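Viral macrophage inflammatory protein 2 (PDB 2FHT) binds a wide range of chemokine receptors and blocks infection by several strains of HIV-1. Local coordinates at residues Asp9-Gly14 and Gln33-Pro38; Val40-Lys45 and Lys61-Leu66. One frame throughout, in Å; residues are numbered along the deposited sequence.

Contact 1: Asp9-Gly14 and Gln33-Pro38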
# COMPACT_ATOMS: atom_id res chain seq x y z
N ASP A 9 4.15 -13.74 -3.88
CA ASP A 9 3.26 -12.60 -3.72
C ASP A 9 3.97 -11.46 -3.02
O ASP A 9 4.98 -11.69 -2.35
CB ASP A 9 2.02 -13.00 -2.92
CG ASP A 9 1.01 -13.82 -3.75
OD1 ASP A 9 0.40 -13.26 -4.69
OD2 ASP A 9 0.81 -15.02 -3.45
N LYS A 10 3.49 -10.23 -3.21
CA LYS A 10 4.08 -9.05 -2.55
C LYS A 10 3.39 -8.82 -1.22
O LYS A 10 2.18 -8.61 -1.19
CB LYS A 10 3.90 -7.79 -3.39
CG LYS A 10 4.88 -7.61 -4.52
CD LYS A 10 4.75 -6.22 -5.15
CE LYS A 10 3.65 -6.14 -6.23
NZ LYS A 10 2.24 -6.23 -5.71
N CYS A 11 4.15 -8.89 -0.13
CA CYS A 11 3.60 -8.67 1.21
C CYS A 11 4.38 -7.58 1.93
O CYS A 11 5.54 -7.34 1.62
CB CYS A 11 3.69 -9.93 2.06
SG CYS A 11 2.60 -11.28 1.50
N CYS A 12 3.72 -6.92 2.88
CA CYS A 12 4.32 -5.87 3.68
C CYS A 12 4.85 -6.45 4.99
O CYS A 12 4.10 -6.84 5.88
CB CYS A 12 3.32 -4.72 3.90
SG CYS A 12 3.01 -3.82 2.34
N LEU A 13 6.17 -6.57 5.06
CA LEU A 13 6.81 -7.13 6.23
C LEU A 13 7.20 -6.05 7.22
O LEU A 13 7.77 -6.34 8.26
CB LEU A 13 8.03 -7.94 5.81
CG LEU A 13 7.73 -9.04 4.79
CD1 LEU A 13 9.01 -9.85 4.50
CD2 LEU A 13 6.63 -9.93 5.35
N GLY A 14 6.81 -4.81 6.90
CA GLY A 14 7.10 -3.65 7.73
C GLY A 14 6.31 -2.48 7.16
O GLY A 14 5.82 -2.54 6.03
N GLN A 33 -4.71 -11.10 1.04
CA GLN A 33 -5.26 -11.30 2.37
C GLN A 33 -4.56 -12.46 3.03
O GLN A 33 -4.69 -12.66 4.21
CB GLN A 33 -6.77 -11.57 2.33
CG GLN A 33 -7.63 -10.44 1.74
CD GLN A 33 -7.74 -9.17 2.62
OE1 GLN A 33 -8.07 -9.25 3.80
NE2 GLN A 33 -7.55 -8.00 2.00
N LEU A 34 -3.79 -13.24 2.26
CA LEU A 34 -3.03 -14.36 2.82
C LEU A 34 -1.70 -13.91 3.46
O LEU A 34 -1.03 -14.69 4.14
CB LEU A 34 -2.77 -15.45 1.76
CG LEU A 34 -3.97 -16.24 1.20
CD1 LEU A 34 -3.49 -17.24 0.17
CD2 LEU A 34 -4.76 -16.94 2.31
N CYS A 35 -1.28 -12.67 3.19
CA CYS A 35 -0.05 -12.15 3.80
C CYS A 35 -0.29 -12.11 5.31
O CYS A 35 -1.41 -11.87 5.76
CB CYS A 35 0.26 -10.72 3.35
SG CYS A 35 0.75 -10.47 1.62
N SER A 36 0.78 -12.28 6.08
CA SER A 36 0.66 -12.27 7.54
C SER A 36 0.22 -10.90 8.04
O SER A 36 -0.79 -10.78 8.72
CB SER A 36 1.97 -12.67 8.20
OG SER A 36 1.76 -12.96 9.57
N LYS A 37 0.99 -9.88 7.70
CA LYS A 37 0.67 -8.52 8.12
C LYS A 37 -0.29 -7.91 7.13
O LYS A 37 -0.09 -7.99 5.94
CB LYS A 37 1.94 -7.68 8.21
CG LYS A 37 2.84 -8.03 9.39
CD LYS A 37 4.26 -7.48 9.29
CE LYS A 37 4.33 -5.97 9.42
NZ LYS A 37 4.10 -5.33 8.10
N PRO A 38 -1.43 -7.39 7.61
CA PRO A 38 -2.40 -6.77 6.72
C PRO A 38 -1.88 -5.40 6.25
O PRO A 38 -1.77 -4.46 7.05
CB PRO A 38 -3.62 -6.60 7.62
CG PRO A 38 -3.03 -6.44 8.98
CD PRO A 38 -1.95 -7.49 8.99
O HOH W 1 1.04 -7.36 3.52

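Contact 2: Val40-Lys45 and Lys61-Leu66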
# COMPACT_ATOMS: atom_id res chain seq x y z
N VAL A 40 -1.27 -2.24 2.84
CA VAL A 40 -1.62 -1.63 1.56
C VAL A 40 -0.35 -1.03 1.00
O VAL A 40 0.54 -0.64 1.76
CB VAL A 40 -2.72 -0.53 1.66
CG1 VAL A 40 -4.07 -1.13 2.10
CG2 VAL A 40 -2.29 0.56 2.58
N ILE A 41 -0.22 -1.04 -0.31
CA ILE A 41 0.95 -0.46 -0.96
C ILE A 41 0.57 0.83 -1.69
O ILE A 41 -0.33 0.84 -2.52
CB ILE A 41 1.57 -1.45 -1.98
CG1 ILE A 41 2.02 -2.73 -1.26
CG2 ILE A 41 2.72 -0.79 -2.72
CD1 ILE A 41 2.31 -3.94 -2.20
N PHE A 42 1.21 1.94 -1.31
CA PHE A 42 0.97 3.21 -1.98
C PHE A 42 1.95 3.34 -3.13
O PHE A 42 3.10 2.93 -3.02
CB PHE A 42 1.14 4.40 -1.02
CG PHE A 42 0.02 4.55 -0.04
CD1 PHE A 42 0.19 4.16 1.28
CD2 PHE A 42 -1.23 5.00 -0.46
CE1 PHE A 42 -0.87 4.22 2.17
CE2 PHE A 42 -2.30 5.06 0.42
CZ PHE A 42 -2.13 4.67 1.73
N LEU A 43 1.46 3.80 -4.28
CA LEU A 43 2.31 4.01 -5.43
C LEU A 43 2.56 5.49 -5.47
O LEU A 43 1.62 6.28 -5.43
CB LEU A 43 1.63 3.55 -6.72
CG LEU A 43 1.53 2.03 -6.85
CD1 LEU A 43 0.65 1.66 -8.02
CD2 LEU A 43 2.93 1.44 -7.04
N THR A 44 3.82 5.89 -5.43
CA THR A 44 4.14 7.31 -5.46
C THR A 44 4.18 7.78 -6.90
O THR A 44 4.20 6.96 -7.83
CB THR A 44 5.46 7.64 -4.71
OG1 THR A 44 6.60 7.15 -5.43
CG2 THR A 44 5.43 7.01 -3.29
N LYS A 45 4.07 9.09 -7.09
CA LYS A 45 4.12 9.67 -8.43
C LYS A 45 5.51 9.42 -9.01
O LYS A 45 5.67 9.22 -10.20
CB LYS A 45 3.80 11.17 -8.37
CG LYS A 45 2.38 11.48 -7.88
CD LYS A 45 2.16 12.98 -7.65
CE LYS A 45 0.73 13.25 -7.21
NZ LYS A 45 0.48 14.62 -6.67
N LYS A 61 -7.20 7.20 5.37
CA LYS A 61 -7.52 8.51 4.82
C LYS A 61 -7.00 8.53 3.39
O LYS A 61 -7.69 8.95 2.46
CB LYS A 61 -6.79 9.59 5.62
CG LYS A 61 -7.64 10.74 6.09
CD LYS A 61 -6.84 11.62 7.03
CE LYS A 61 -6.35 10.83 8.25
NZ LYS A 61 -5.44 11.62 9.12
N LEU A 62 -5.76 8.11 3.21
CA LEU A 62 -5.19 8.07 1.87
C LEU A 62 -5.95 7.07 1.01
O LEU A 62 -6.08 7.25 -0.19
CB LEU A 62 -3.70 7.69 1.93
CG LEU A 62 -2.73 8.80 2.37
CD1 LEU A 62 -1.34 8.23 2.59
CD2 LEU A 62 -2.72 9.91 1.32
N MET A 63 -6.40 5.98 1.63
CA MET A 63 -7.14 4.96 0.92
C MET A 63 -8.45 5.55 0.40
O MET A 63 -8.90 5.19 -0.69
CB MET A 63 -7.40 3.76 1.83
CG MET A 63 -6.16 2.93 2.10
SD MET A 63 -6.36 1.80 3.50
CE MET A 63 -7.47 0.58 2.87
N GLN A 64 -9.02 6.48 1.17
CA GLN A 64 -10.25 7.16 0.79
C GLN A 64 -9.97 8.09 -0.37
O GLN A 64 -10.62 8.02 -1.41
CB GLN A 64 -10.77 8.05 1.91
CG GLN A 64 -11.48 7.39 3.06
CD GLN A 64 -12.16 8.43 3.96
OE1 GLN A 64 -13.09 8.11 4.68
NE2 GLN A 64 -11.73 9.68 3.86
N GLN A 65 -9.03 9.01 -0.18
CA GLN A 65 -8.72 9.98 -1.23
C GLN A 65 -8.03 9.52 -2.50
O GLN A 65 -8.17 10.17 -3.54
CB GLN A 65 -8.00 11.19 -0.65
CG GLN A 65 -6.96 10.89 0.37
CD GLN A 65 -6.51 12.14 1.10
OE1 GLN A 65 -5.38 12.60 0.92
NE2 GLN A 65 -7.40 12.71 1.92
N LEU A 66 -7.27 8.43 -2.43
CA LEU A 66 -6.58 7.94 -3.61
C LEU A 66 -7.35 6.82 -4.28
O LEU A 66 -8.13 6.13 -3.63
CB LEU A 66 -5.19 7.41 -3.23
CG LEU A 66 -4.10 8.38 -2.74
CD1 LEU A 66 -2.92 7.56 -2.27
CD2 LEU A 66 -3.68 9.34 -3.84

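Contact 1: Asp9-Gly14 and Gln33-Pro38
Cys11 and Cys35 bring two irregular loops together, their CA atoms 5.7 Å apart, and one residue further on from Cys11 and two from Cys35, the CA atoms of Cys12 and Lys37 are 6.3 Å apart. Cys11 SG and Cys35 SG form a disulfide with a bond length of 2.0 Å. Both side chains point at the opposite loop. In each, SG is anti to the carbonyl carbon and beside the backbone N. The two CB atoms are twisted by -85° about the S-S bond, a left-handed turn. Lys10 O also lies against Cys35 SG.

Lys37 is the second link. Its aliphatic chain runs over the backbone of Cys12 and Leu13, with Lys37 CD 3.5 Å from Cys12 O. The chain bends at chi3 (68°), which swings CE toward the Leu13 carbonyl. A further bend at chi4 sets NZ over the Cys12 carbonyl. There Lys37 NZ donates to Cys12 O at 2.7 Å. The donor stands above the carbonyl plane, 58° out of it. Lys37 NZ is also 3.0 Å from Gly14 N, but both are donors and no bond forms. Tyr15 gives the ammonium group a second partner through a cation-pi contact.

A water completes the join. The water accepts from Cys12 N at 2.8 Å. The same water donates to Lys37 O at 2.7 Å. Both polar backbone atoms of Cys12 are thus tied to Lys37, one directly and one through water. Cys11 and Cys12 are the adjacent cysteines that define CC chemokines. Cys12 makes its own disulfide, with Cys51. Three links of different kind hold the loops: a covalent crosslink, a bond from a charged group and a water bridge. The ammonium charge would probably polarise the Cys12 carbonyl and strengthen that bond.

Contact 2: Val40-Lys45 and Lys61-Leu66
Leu62 O accepts the backbone N-H of Leu66 at 2.8 Å, a helical bond near the end of helix 57-65; both leucines, about one turn apart, meet Phe42. Leu62 covers one face of the Phe42 ring. Leu62 CD1 is 4.0 Å from the centroid of the Phe42 ring and 22° off the normal, a CH-pi contact offset toward the rim. Leu62 CB comes in closer, at 3.3 Å from Phe42 CE2, so the fit is tight. This is the chemokine fold, in which the C-terminal helix lies across a three-stranded antiparallel sheet. Strand 40-44 belongs to the middle strand. Its axis passes 10.6 Å from that of helix 61-65, and the two directions differ by 58°. Leu66 is the first residue past the helical backbone, yet still meets the ring. Leu66 CD1 is 3.6 Å from Phe42 CD2, and the two side chains cross at about a right angle. Val40 and Met63 meet tip to tip, with Val40 CG1 3.9 Å from Met63 CE. The Met63 chain bends at chi3, and this places CE by the valine. Trp28 of strand 25-30 touches Val40, and its NE1 makes weak hydrogen bonds to Met63 O and Leu66 O.

In the fold
Both segments of contact 1 come before those of contact 2 in the sequence. The contact centres are about 17 Å apart, with the middle of the chain between them. Strand 39-44 connects them: the loop of contact 1 leads into it, and contact 2 lies on it. The two also touch, with Cys12 SG 3.9 Å from Ile41 CG1. Ile41 falls between Val40 and Phe42 in sequence, but its side chain makes no contact with 61-66 and packs on Cys12 instead. Contact 1 ties residues 9-14 to the loop between strands 25-30 and 39-44, the Cys12-Cys51 disulfide ties them to strand 49-53, and contact 2 seats helix 57-65 on the sheet.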